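Long-range contacts in Tol-Pal system protein TolB (PDB 7MX5), which probably acts as the periplasmic component of the Tol-Pal system, helping the outer membrane to invaginate during cell division and to keep its integrity: residues L5-A10 with G379-N384; S39-S44 with A124-P129; T343-D348 with Y362-G367; G357-Y362 with L372-T377. One frame throughout, in Å; residues are numbered along the deposited sequence.

Contacts 1, 3 and 4 meet in one antiparallel sheet, a blade of the beta propeller, and contact 2 lies in the amino-terminal domain beside it. Contact 4 pairs the blade's strands 359-366 and 369-376. Contact 1, its centre about 9 Å from that of contact 4, adds strand 6-9 beyond strand 382-386. Contact 3, centred about 12 Å from contact 4 and sharing Tyr362 with it, joins this blade to the preceding one. Along the chain, contact 1 spans all the others. Contact 2 closes before contacts 3 and 4 open, and the segments of these two alternate. Phe381 and Met359 both touch the 39-44 segment, so the two domains pack directly against each other.

Contact 1 (L5-A10 with G379-N384); sequences LEIAKA and GRFRMN
Two successive backbone amides converge on the carbonyl oxygen of Arg382: Ala8 N donates to Arg382 O at 3.0 Å from well above the carbonyl plane, and Lys9 N adds a weak bond of 3.3 Å to the same oxygen. Lys9 O takes the amide of Arg382 in return. Further along, Glu6 and Asn384 exchange a pair of backbone bonds, with Glu6 N 2.8 Å from Asn384 O. With Ala8 and Lys9 both opposite Arg382, this is a classic beta bulge in the strand 6-9 that forms an outermost strand of the propeller blade. In Escherichia coli TolB the amino-terminal segment carries the TolA-binding epitope, so this docked strand may represent a sequestered state. The Lys9 side chain leaves with CG anti to its backbone N (chi1 -178°). It brings CD to 3.1 Å from Arg380 O, and NZ makes a weak 3.2 Å bond to Gly379 O. Lys9 CB also lies over one face of the Arg382 guanidinium, offset toward its rim. On the other face of the sheet, Ile7 CD1 touches Met383 CG at 3.5 Å, and Leu5 CD2 meets Met383 CE at 3.5 Å, those two side chains crossing at about a right angle. Ala8 CB packs 3.4 Å from Asn384 ND2, while Asn384 OD1 bonds to Ser373 OG and Glu6 forms a salt bridge with Arg369.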
loop_
_atom_site.group_PDB
_atom_site.type_symbol
_atom_site.label_atom_id
_atom_site.label_comp_id
_atom_site.label_asym_id
_atom_site.label_seq_id
_atom_site.Cartn_x
_atom_site.Cartn_y
_atom_site.Cartn_z
ATOM N N LEU A 5 -7.432 -10.264 7.936
ATOM C CA LEU A 5 -5.979 -10.305 7.899
ATOM C C LEU A 5 -5.476 -11.723 8.141
ATOM O O LEU A 5 -5.906 -12.391 9.088
ATOM C CB LEU A 5 -5.399 -9.340 8.934
ATOM C CG LEU A 5 -3.931 -8.941 8.777
ATOM C CD1 LEU A 5 -2.985 -9.990 9.329
ATOM C CD2 LEU A 5 -3.658 -8.713 7.307
ATOM N N GLU A 6 -4.563 -12.172 7.282
ATOM C CA GLU A 6 -3.834 -13.418 7.467
ATOM C C GLU A 6 -2.341 -13.144 7.368
ATOM O O GLU A 6 -1.909 -12.300 6.576
ATOM C CB GLU A 6 -4.213 -14.475 6.418
ATOM C CG GLU A 6 -5.586 -15.099 6.573
ATOM C CD GLU A 6 -5.940 -15.999 5.401
ATOM O OE1 GLU A 6 -5.050 -16.261 4.563
ATOM O OE2 GLU A 6 -7.101 -16.448 5.318
ATOM N N ILE A 7 -1.557 -13.851 8.176
ATOM C CA ILE A 7 -0.113 -13.942 7.989
ATOM C C ILE A 7 0.167 -15.265 7.291
ATOM O O ILE A 7 -0.210 -16.332 7.792
ATOM C CB ILE A 7 0.652 -13.846 9.319
ATOM C CG1 ILE A 7 0.306 -12.565 10.082
ATOM C CG2 ILE A 7 2.150 -13.889 9.068
ATOM C CD1 ILE A 7 0.298 -11.329 9.242
ATOM N N ALA A 8 0.820 -15.201 6.132
ATOM C CA ALA A 8 1.088 -16.386 5.326
ATOM C C ALA A 8 2.510 -16.905 5.497
ATOM O O ALA A 8 2.710 -18.099 5.732
ATOM C CB ALA A 8 0.816 -16.086 3.846
ATOM N N LYS A 9 3.505 -16.028 5.383
ATOM C CA LYS A 9 4.911 -16.408 5.500
ATOM C C LYS A 9 5.571 -15.473 6.510
ATOM O O LYS A 9 5.882 -14.323 6.190
ATOM C CB LYS A 9 5.612 -16.353 4.146
ATOM C CG LYS A 9 7.068 -16.786 4.176
ATOM C CD LYS A 9 7.841 -16.208 3.000
ATOM C CE LYS A 9 8.357 -17.297 2.078
ATOM N NZ LYS A 9 9.208 -16.736 0.992
ATOM N N ALA A 10 5.770 -15.966 7.729
ATOM C CA ALA A 10 6.453 -15.183 8.741
ATOM C C ALA A 10 7.941 -15.077 8.405
ATOM O O ALA A 10 8.496 -15.957 7.741
ATOM C CB ALA A 10 6.273 -15.818 10.118
ATOM N N GLY A 379 11.337 -10.285 0.344
ATOM C CA GLY A 379 10.800 -11.572 -0.045
ATOM C C GLY A 379 10.632 -12.607 1.047
ATOM O O GLY A 379 10.555 -13.798 0.727
ATOM N N ARG A 380 10.560 -12.201 2.316
ATOM C CA ARG A 380 10.419 -13.153 3.411
ATOM C C ARG A 380 9.094 -13.061 4.144
ATOM O O ARG A 380 8.772 -13.971 4.914
ATOM C CB ARG A 380 11.529 -12.955 4.448
ATOM C CG ARG A 380 12.916 -13.065 3.903
ATOM C CD ARG A 380 13.618 -11.759 4.151
ATOM N NE ARG A 380 13.605 -11.381 5.556
ATOM C CZ ARG A 380 14.682 -11.355 6.328
ATOM N NH1 ARG A 380 15.875 -11.685 5.860
ATOM N NH2 ARG A 380 14.560 -10.985 7.599
ATOM N N PHE A 381 8.341 -11.984 3.960
ATOM C CA PHE A 381 7.095 -11.773 4.680
ATOM C C PHE A 381 5.948 -11.739 3.685
ATOM O O PHE A 381 5.969 -10.944 2.740
ATOM C CB PHE A 381 7.137 -10.479 5.493
ATOM C CG PHE A 381 5.909 -10.253 6.316
ATOM C CD1 PHE A 381 5.734 -10.922 7.515
ATOM C CD2 PHE A 381 4.919 -9.388 5.884
ATOM C CE1 PHE A 381 4.600 -10.723 8.272
ATOM C CE2 PHE A 381 3.783 -9.186 6.637
ATOM C CZ PHE A 381 3.622 -9.857 7.830
ATOM N N ARG A 382 4.959 -12.601 3.892
ATOM C CA ARG A 382 3.725 -12.563 3.126
ATOM C C ARG A 382 2.549 -12.317 4.056
ATOM O O ARG A 382 2.460 -12.905 5.139
ATOM C CB ARG A 382 3.501 -13.849 2.325
ATOM C CG ARG A 382 3.013 -13.573 0.912
ATOM C CD ARG A 382 2.682 -14.836 0.151
ATOM N NE ARG A 382 3.880 -15.491 -0.358
ATOM C CZ ARG A 382 4.242 -16.727 -0.047
ATOM N NH1 ARG A 382 3.509 -17.480 0.756
ATOM N NH2 ARG A 382 5.367 -17.222 -0.557
ATOM N N MET A 383 1.656 -11.438 3.616
ATOM C CA MET A 383 0.471 -11.040 4.357
ATOM C C MET A 383 -0.711 -11.108 3.407
ATOM O O MET A 383 -0.653 -10.551 2.306
ATOM C CB MET A 383 0.643 -9.626 4.921
ATOM C CG MET A 383 0.124 -9.425 6.326
ATOM S SD MET A 383 0.458 -7.754 6.919
ATOM C CE MET A 383 -0.928 -6.854 6.234
ATOM N N ASN A 384 -1.771 -11.797 3.814
ATOM C CA ASN A 384 -2.919 -12.028 2.951
ATOM C C ASN A 384 -4.129 -11.254 3.449
ATOM O O ASN A 384 -4.423 -11.238 4.650
ATOM C CB ASN A 384 -3.251 -13.519 2.863
ATOM C CG ASN A 384 -2.326 -14.263 1.923
ATOM O OD1 ASN A 384 -1.818 -13.694 0.957
ATOM N ND2 ASN A 384 -2.102 -15.542 2.199
#

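Contact 2 (S39-S44 with A124-P129); sequences SGRFTS and ALTGIP
The carboxyl end of helix 110-126 in the amino-terminal domain packs here against the loop that leads into strand 43-45, with Arg41 and Phe42 meeting Leu125 and Thr126. One methyl serves both partners from the loop. Thr126 CG2 sits over the centre of the Arg41 guanidinium, 3.4 Å above its plane, and the same carbon lies in the plane of the Phe42 ring at its edge, 3.5 Å from Phe42 CE2. Leu125 covers one face of that ring: its CD1 is 4.1 Å from the centroid, a CH-pi contact offset toward the rim, and Leu125 CB approaches Phe42 CZ at 3.6 Å. Thr126 carries OG1 between its backbone N and carbonyl carbon (chi1 82°), which leaves CG2 anti to the carbonyl carbon and turned to the loop. OG1 accepts from Ile128 N at 3.0 Å in an ST turn and also bonds to Tyr122 O, while Gly127, with positive phi, takes the chain out of the helix. A second ST turn shapes the loop, where Ser39 OG accepts from Arg41 N at 3.3 Å. Ile17 of strand 16-19 touches both Phe42 and Leu125. No hydrogen bond crosses between the segments: the threonine hydroxyl is engaged within its own helix end, and the contact rests on carbon packing against an aromatic ring and the flat face of a cation.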
loop_
_atom_site.group_PDB
_atom_site.type_symbol
_atom_site.label_atom_id
_atom_site.label_comp_id
_atom_site.label_asym_id
_atom_site.label_seq_id
_atom_site.Cartn_x
_atom_site.Cartn_y
_atom_site.Cartn_z
ATOM N N SER A 39 5.058 -6.824 10.874
ATOM C CA SER A 39 6.017 -5.828 10.415
ATOM C C SER A 39 6.970 -6.356 9.352
ATOM O O SER A 39 7.649 -5.554 8.701
ATOM C CB SER A 39 6.831 -5.303 11.601
ATOM O OG SER A 39 7.703 -6.304 12.100
ATOM N N GLY A 40 7.044 -7.672 9.161
ATOM C CA GLY A 40 8.003 -8.250 8.244
ATOM C C GLY A 40 9.437 -8.229 8.720
ATOM O O GLY A 40 10.316 -8.725 8.006
ATOM N N ARG A 41 9.702 -7.675 9.904
ATOM C CA ARG A 41 11.051 -7.584 10.440
ATOM C C ARG A 41 11.168 -8.038 11.886
ATOM O O ARG A 41 12.295 -8.147 12.383
ATOM C CB ARG A 41 11.572 -6.142 10.337
ATOM C CG ARG A 41 12.296 -5.824 9.043
ATOM C CD ARG A 41 13.256 -4.663 9.235
ATOM N NE ARG A 41 13.944 -4.736 10.518
ATOM C CZ ARG A 41 15.163 -4.265 10.743
ATOM N NH1 ARG A 41 15.863 -3.675 9.789
ATOM N NH2 ARG A 41 15.693 -4.390 11.957
ATOM N N PHE A 42 10.059 -8.293 12.577
ATOM C CA PHE A 42 10.102 -8.668 13.982
ATOM C C PHE A 42 8.972 -9.638 14.287
ATOM O O PHE A 42 8.036 -9.808 13.501
ATOM C CB PHE A 42 9.989 -7.446 14.901
ATOM C CG PHE A 42 11.032 -6.397 14.658
ATOM C CD1 PHE A 42 12.290 -6.507 15.225
ATOM C CD2 PHE A 42 10.750 -5.293 13.871
ATOM C CE1 PHE A 42 13.250 -5.541 15.006
ATOM C CE2 PHE A 42 11.705 -4.324 13.648
ATOM C CZ PHE A 42 12.957 -4.447 14.216
ATOM N N THR A 43 9.079 -10.279 15.447
ATOM C CA THR A 43 7.992 -11.029 16.056
ATOM C C THR A 43 7.758 -10.486 17.459
ATOM O O THR A 43 8.645 -9.881 18.068
ATOM C CB THR A 43 8.295 -12.533 16.116
ATOM O OG1 THR A 43 9.288 -12.784 17.118
ATOM C CG2 THR A 43 8.795 -13.038 14.770
ATOM N N SER A 44 6.548 -10.701 17.972
ATOM C CA SER A 44 6.173 -10.161 19.270
ATOM C C SER A 44 5.277 -11.147 20.004
ATOM O O SER A 44 4.572 -11.949 19.386
ATOM C CB SER A 44 5.464 -8.808 19.130
ATOM O OG SER A 44 5.063 -8.310 20.393
ATOM N N ALA A 124 11.799 3.259 15.781
ATOM C CA ALA A 124 12.859 3.276 16.782
ATOM C C ALA A 124 13.806 2.090 16.648
ATOM O O ALA A 124 14.939 2.161 17.134
ATOM C CB ALA A 124 12.255 3.302 18.187
ATOM N N LEU A 125 13.374 1.011 15.998
ATOM C CA LEU A 125 14.191 -0.189 15.865
ATOM C C LEU A 125 14.878 -0.308 14.515
ATOM O O LEU A 125 15.936 -0.939 14.426
ATOM C CB LEU A 125 13.335 -1.438 16.100
ATOM C CG LEU A 125 12.764 -1.602 17.508
ATOM C CD1 LEU A 125 11.837 -2.798 17.571
ATOM C CD2 LEU A 125 13.883 -1.737 18.523
ATOM N N THR A 126 14.304 0.276 13.461
ATOM C CA THR A 126 14.866 0.184 12.123
ATOM C C THR A 126 15.276 1.520 11.526
ATOM O O THR A 126 16.033 1.528 10.548
ATOM C CB THR A 126 13.867 -0.483 11.162
ATOM O OG1 THR A 126 12.925 0.492 10.698
ATOM C CG2 THR A 126 13.120 -1.608 11.860
ATOM N N GLY A 127 14.811 2.639 12.074
ATOM C CA GLY A 127 15.053 3.928 11.460
ATOM C C GLY A 127 14.206 4.214 10.244
ATOM O O GLY A 127 14.490 5.175 9.521
ATOM N N ILE A 128 13.177 3.410 9.994
ATOM C CA ILE A 128 12.306 3.555 8.836
ATOM C C ILE A 128 10.909 3.875 9.348
ATOM O O ILE A 128 10.451 3.237 10.296
ATOM C CB ILE A 128 12.279 2.288 7.962
ATOM C CG1 ILE A 128 13.684 1.970 7.442
ATOM C CG2 ILE A 128 11.313 2.447 6.803
ATOM C CD1 ILE A 128 13.815 0.587 6.843
ATOM N N PRO A 129 10.212 4.855 8.774
ATOM C CA PRO A 129 8.851 5.163 9.237
ATOM C C PRO A 129 7.937 3.950 9.128
ATOM O O PRO A 129 7.904 3.265 8.104
ATOM C CB PRO A 129 8.397 6.293 8.306
ATOM C CG PRO A 129 9.630 6.849 7.700
ATOM C CD PRO A 129 10.718 5.827 7.790
#

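Contact 3 (T343-D348 with Y362-G367); sequences TPTSLD and YATREG
Ser346 N donates to Thr364 OG1 at 3.3 Å, the one firm direct hydrogen bond between the segments. Thr364 presents that oxygen anti to its own backbone N (chi1 179°). The Ser346 hydroxyl lies between two weak possibilities, Thr364 OG1 at 3.4 Å and Arg365 O at 3.3 Å, and the model does not settle which takes its proton. Next to it, Leu347 spreads its two methyls over one side of the strand, between Ala363 and Arg365: CD1 packs on Ala363 CB at 3.8 Å, and CD2 lies 3.6 Å above one face of the Arg365 guanidinium, offset toward the rim, the leucine and arginine side chains crossing at about a right angle. At the other end, Thr343 and Tyr362 reach toward each other tip to tip, with Thr343 CG2 3.2 Å from Tyr362 OH. A water fills in the polar side between these ends. It accepts from Thr345 OG1 at 2.7 Å and donates to Leu347 O and to Ala363 O, the latter at 2.8 Å, so it ties two buried carbonyls to a buried hydroxyl. Further out, Arg365 is held by a salt bridge to Glu391, and Arg393 of strand 391-397 touches both Leu347 and Arg365. Thr345 is tied by its backbone to Tyr327, on the side of the preceding blade. The 343-348 segment is thus the connection leaving the outer strand of one blade, laid across strand 359-366 of the next, as in the blade-to-blade crossings of a six-bladed beta propeller.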
loop_
_atom_site.group_PDB
_atom_site.type_symbol
_atom_site.label_atom_id
_atom_site.label_comp_id
_atom_site.label_asym_id
_atom_site.label_seq_id
_atom_site.Cartn_x
_atom_site.Cartn_y
_atom_site.Cartn_z
ATOM N N THR A 343 7.471 -12.829 -6.022
ATOM C CA THR A 343 6.473 -13.874 -5.846
ATOM C C THR A 343 5.710 -14.100 -7.145
ATOM O O THR A 343 5.616 -13.185 -7.975
ATOM C CB THR A 343 5.500 -13.490 -4.727
ATOM O OG1 THR A 343 4.484 -14.492 -4.593
ATOM C CG2 THR A 343 4.846 -12.150 -5.034
ATOM N N PRO A 344 5.164 -15.291 -7.371
ATOM C CA PRO A 344 4.215 -15.462 -8.476
ATOM C C PRO A 344 2.905 -14.751 -8.175
ATOM O O PRO A 344 2.542 -14.512 -7.021
ATOM C CB PRO A 344 4.016 -16.980 -8.568
ATOM C CG PRO A 344 5.021 -17.596 -7.653
ATOM C CD PRO A 344 5.465 -16.557 -6.681
ATOM N N THR A 345 2.194 -14.400 -9.244
ATOM C CA THR A 345 0.904 -13.738 -9.125
ATOM C C THR A 345 -0.014 -14.220 -10.237
ATOM O O THR A 345 0.443 -14.646 -11.302
ATOM C CB THR A 345 1.038 -12.209 -9.174
ATOM O OG1 THR A 345 -0.263 -11.609 -9.116
ATOM C CG2 THR A 345 1.740 -11.771 -10.450
ATOM N N SER A 346 -1.318 -14.149 -9.978
ATOM C CA SER A 346 -2.321 -14.654 -10.905
ATOM C C SER A 346 -2.931 -13.570 -11.782
ATOM O O SER A 346 -3.699 -13.897 -12.694
ATOM C CB SER A 346 -3.441 -15.366 -10.135
ATOM O OG SER A 346 -2.919 -16.374 -9.287
ATOM N N LEU A 347 -2.611 -12.301 -11.542
ATOM C CA LEU A 347 -3.256 -11.196 -12.235
ATOM C C LEU A 347 -2.207 -10.265 -12.822
ATOM O O LEU A 347 -1.268 -9.862 -12.128
ATOM C CB LEU A 347 -4.177 -10.420 -11.289
ATOM C CG LEU A 347 -5.323 -11.228 -10.679
ATOM C CD1 LEU A 347 -6.058 -10.411 -9.632
ATOM C CD2 LEU A 347 -6.274 -11.702 -11.765
ATOM N N ASP A 348 -2.373 -9.927 -14.102
ATOM C CA ASP A 348 -1.547 -8.917 -14.761
ATOM C C ASP A 348 -2.083 -7.549 -14.344
ATOM O O ASP A 348 -2.822 -6.878 -15.069
ATOM C CB ASP A 348 -1.568 -9.110 -16.273
ATOM C CG ASP A 348 -0.795 -8.036 -17.012
ATOM O OD1 ASP A 348 0.257 -7.600 -16.501
ATOM O OD2 ASP A 348 -1.239 -7.632 -18.107
ATOM N N TYR A 362 -0.553 -6.228 -3.777
ATOM C CA TYR A 362 -0.936 -6.629 -5.123
ATOM C C TYR A 362 -2.129 -7.565 -5.028
ATOM O O TYR A 362 -2.411 -8.137 -3.971
ATOM C CB TYR A 362 0.227 -7.300 -5.866
ATOM C CG TYR A 362 0.725 -8.571 -5.213
ATOM C CD1 TYR A 362 1.540 -8.525 -4.089
ATOM C CD2 TYR A 362 0.379 -9.817 -5.720
ATOM C CE1 TYR A 362 1.996 -9.683 -3.489
ATOM C CE2 TYR A 362 0.831 -10.980 -5.126
ATOM C CZ TYR A 362 1.640 -10.907 -4.012
ATOM O OH TYR A 362 2.090 -12.061 -3.414
ATOM N N ALA A 363 -2.829 -7.712 -6.148
ATOM C CA ALA A 363 -4.004 -8.568 -6.234
ATOM C C ALA A 363 -3.630 -9.884 -6.901
ATOM O O ALA A 363 -2.978 -9.890 -7.952
ATOM C CB ALA A 363 -5.127 -7.879 -7.010
ATOM N N THR A 364 -4.040 -10.991 -6.291
ATOM C CA THR A 364 -3.751 -12.320 -6.816
ATOM C C THR A 364 -4.896 -13.250 -6.429
ATOM O O THR A 364 -5.912 -12.817 -5.877
ATOM C CB THR A 364 -2.397 -12.827 -6.301
ATOM O OG1 THR A 364 -2.152 -14.143 -6.813
ATOM C CG2 THR A 364 -2.387 -12.869 -4.783
ATOM N N ARG A 365 -4.727 -14.538 -6.723
ATOM C CA ARG A 365 -5.733 -15.546 -6.414
ATOM C C ARG A 365 -5.055 -16.763 -5.809
ATOM O O ARG A 365 -4.103 -17.299 -6.383
ATOM C CB ARG A 365 -6.520 -15.954 -7.667
ATOM C CG ARG A 365 -7.436 -14.872 -8.211
ATOM C CD ARG A 365 -7.932 -15.225 -9.604
ATOM N NE ARG A 365 -8.708 -14.142 -10.199
ATOM C CZ ARG A 365 -9.295 -14.206 -11.385
ATOM N NH1 ARG A 365 -9.218 -15.292 -12.137
ATOM N NH2 ARG A 365 -9.978 -13.155 -11.829
ATOM N N GLU A 366 -5.548 -17.195 -4.650
ATOM C CA GLU A 366 -5.052 -18.385 -3.969
ATOM C C GLU A 366 -6.237 -19.289 -3.677
ATOM O O GLU A 366 -7.193 -18.865 -3.017
ATOM C CB GLU A 366 -4.314 -18.019 -2.678
ATOM C CG GLU A 366 -3.240 -19.011 -2.271
ATOM C CD GLU A 366 -2.313 -18.454 -1.210
ATOM O OE1 GLU A 366 -1.604 -17.469 -1.501
ATOM O OE2 GLU A 366 -2.295 -18.999 -0.086
ATOM N N GLY A 367 -6.176 -20.523 -4.161
ATOM C CA GLY A 367 -7.341 -21.387 -4.073
ATOM C C GLY A 367 -8.445 -20.839 -4.957
ATOM O O GLY A 367 -8.217 -20.474 -6.115
HETATM O O HOH W 1 -0.713 -8.987 -9.415
#

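Contact 4 (G357-Y362 with L372-T377); sequences GQMVVY and LSIMST
Tyr362 holds CG between its backbone N and carbonyl carbon (chi1 62°), on the side of Ser373, while a bend at chi2 (-69°) takes Met359 SD to 3.6 Å from Ile374 CG2. Both pairs belong to the beta hairpin of strands 359-366 and 369-376 in the propeller blade. Its backbones alternate hydrogen-bonded pairs, Val360 with Met375 and Tyr362 with Ser373, with non-hydrogen-bonded ones. In the first, Met375 N reaches Val360 O at 2.8 Å in the carbonyl plane; in the second, Ser373 N approaches Tyr362 O nearly along the C=O axis. Ser373 CB stands over the face of the tyrosine ring, 3.8 Å from its centroid, a CH-pi contact. On the opposite face of the sheet, Val361 CG2 packs on Ile374 CG1 at 3.7 Å. The Val360 and Met375 side chains touch Leu342 of the preceding blade; those of Met359 and Val361 touch Trp397 and Pro395 of strand 391-397. Thr377 N donates to Gln358 O from above the carbonyl plane where the pairing runs out. At the other end a water sits 3.1 Å from Tyr362 OH and donates weakly to Ser373 OG, 3.4 Å away, which also bonds to Asn384.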
loop_
_atom_site.group_PDB
_atom_site.type_symbol
_atom_site.label_atom_id
_atom_site.label_comp_id
_atom_site.label_asym_id
_atom_site.label_seq_id
_atom_site.Cartn_x
_atom_site.Cartn_y
_atom_site.Cartn_z
ATOM N N GLY A 357 8.406 1.967 1.451
ATOM C CA GLY A 357 9.118 1.170 0.474
ATOM C C GLY A 357 9.536 -0.202 0.945
ATOM O O GLY A 357 10.250 -0.897 0.215
ATOM N N GLN A 358 9.122 -0.615 2.142
ATOM C CA GLN A 358 9.450 -1.938 2.653
ATOM C C GLN A 358 8.382 -2.976 2.344
ATOM O O GLN A 358 8.669 -4.177 2.405
ATOM C CB GLN A 358 9.676 -1.879 4.167
ATOM C CG GLN A 358 10.713 -0.856 4.602
ATOM C CD GLN A 358 11.997 -0.955 3.802
ATOM O OE1 GLN A 358 12.403 0.000 3.139
ATOM N NE2 GLN A 358 12.646 -2.112 3.864
ATOM N N MET A 359 7.167 -2.545 2.014
ATOM C CA MET A 359 6.062 -3.439 1.712
ATOM C C MET A 359 5.547 -3.168 0.303
ATOM O O MET A 359 5.843 -2.135 -0.302
ATOM C CB MET A 359 4.919 -3.269 2.721
ATOM C CG MET A 359 5.209 -3.816 4.111
ATOM S SD MET A 359 5.305 -5.613 4.160
ATOM C CE MET A 359 5.810 -5.877 5.857
ATOM N N VAL A 360 4.767 -4.113 -0.212
ATOM C CA VAL A 360 4.119 -3.965 -1.511
ATOM C C VAL A 360 2.830 -4.774 -1.492
ATOM O O VAL A 360 2.797 -5.905 -0.998
ATOM C CB VAL A 360 5.049 -4.398 -2.666
ATOM C CG1 VAL A 360 5.530 -5.825 -2.470
ATOM C CG2 VAL A 360 4.347 -4.247 -4.008
ATOM N N VAL A 361 1.761 -4.182 -2.015
ATOM C CA VAL A 361 0.461 -4.835 -2.083
ATOM C C VAL A 361 0.131 -5.110 -3.544
ATOM O O VAL A 361 0.502 -4.348 -4.445
ATOM C CB VAL A 361 -0.642 -3.989 -1.406
ATOM C CG1 VAL A 361 -0.870 -2.688 -2.163
ATOM C CG2 VAL A 361 -1.939 -4.783 -1.282
ATOM N N TYR A 362 -0.553 -6.228 -3.777
ATOM C CA TYR A 362 -0.936 -6.629 -5.123
ATOM C C TYR A 362 -2.129 -7.565 -5.028
ATOM O O TYR A 362 -2.411 -8.137 -3.971
ATOM C CB TYR A 362 0.227 -7.300 -5.866
ATOM C CG TYR A 362 0.725 -8.571 -5.213
ATOM C CD1 TYR A 362 1.540 -8.525 -4.089
ATOM C CD2 TYR A 362 0.379 -9.817 -5.720
ATOM C CE1 TYR A 362 1.996 -9.683 -3.489
ATOM C CE2 TYR A 362 0.831 -10.980 -5.126
ATOM C CZ TYR A 362 1.640 -10.907 -4.012
ATOM O OH TYR A 362 2.090 -12.061 -3.414
ATOM N N LEU A 372 -6.059 -9.809 -1.740
ATOM C CA LEU A 372 -4.906 -8.924 -1.747
ATOM C C LEU A 372 -3.781 -9.566 -0.948
ATOM O O LEU A 372 -4.024 -10.215 0.074
ATOM C CB LEU A 372 -5.247 -7.559 -1.147
ATOM C CG LEU A 372 -6.159 -6.613 -1.931
ATOM C CD1 LEU A 372 -6.106 -5.217 -1.327
ATOM C CD2 LEU A 372 -5.782 -6.579 -3.404
ATOM N N SER A 373 -2.551 -9.386 -1.418
ATOM C CA SER A 373 -1.376 -9.890 -0.727
ATOM C C SER A 373 -0.403 -8.746 -0.490
ATOM O O SER A 373 -0.176 -7.919 -1.378
ATOM C CB SER A 373 -0.690 -11.007 -1.522
ATOM O OG SER A 373 -1.241 -12.273 -1.203
ATOM N N ILE A 374 0.163 -8.699 0.713
ATOM C CA ILE A 374 1.170 -7.709 1.077
ATOM C C ILE A 374 2.464 -8.453 1.368
ATOM O O ILE A 374 2.491 -9.359 2.211
ATOM C CB ILE A 374 0.736 -6.859 2.282
ATOM C CG1 ILE A 374 -0.230 -5.763 1.835
ATOM C CG2 ILE A 374 1.945 -6.237 2.959
ATOM C CD1 ILE A 374 -1.221 -5.351 2.895
ATOM N N MET A 375 3.531 -8.078 0.668
ATOM C CA MET A 375 4.816 -8.746 0.794
ATOM C C MET A 375 5.902 -7.732 1.110
ATOM O O MET A 375 5.878 -6.605 0.607
ATOM C CB MET A 375 5.180 -9.503 -0.487
ATOM C CG MET A 375 4.879 -10.985 -0.419
ATOM S SD MET A 375 5.822 -11.975 -1.589
ATOM C CE MET A 375 7.402 -12.066 -0.762
ATOM N N SER A 376 6.846 -8.136 1.953
ATOM C CA SER A 376 8.047 -7.342 2.149
ATOM C C SER A 376 8.896 -7.377 0.885
ATOM O O SER A 376 8.942 -8.380 0.167
ATOM C CB SER A 376 8.846 -7.862 3.344
ATOM O OG SER A 376 9.276 -9.195 3.131
ATOM N N THR A 377 9.570 -6.259 0.607
ATOM C CA THR A 377 10.311 -6.138 -0.644
ATOM C C THR A 377 11.522 -7.061 -0.704
ATOM O O THR A 377 12.063 -7.276 -1.794
ATOM C CB THR A 377 10.749 -4.690 -0.860
ATOM O OG1 THR A 377 11.592 -4.275 0.222
ATOM C CG2 THR A 377 9.536 -3.778 -0.937
HETATM O O HOH W 2 0.681 -14.681 -2.535
#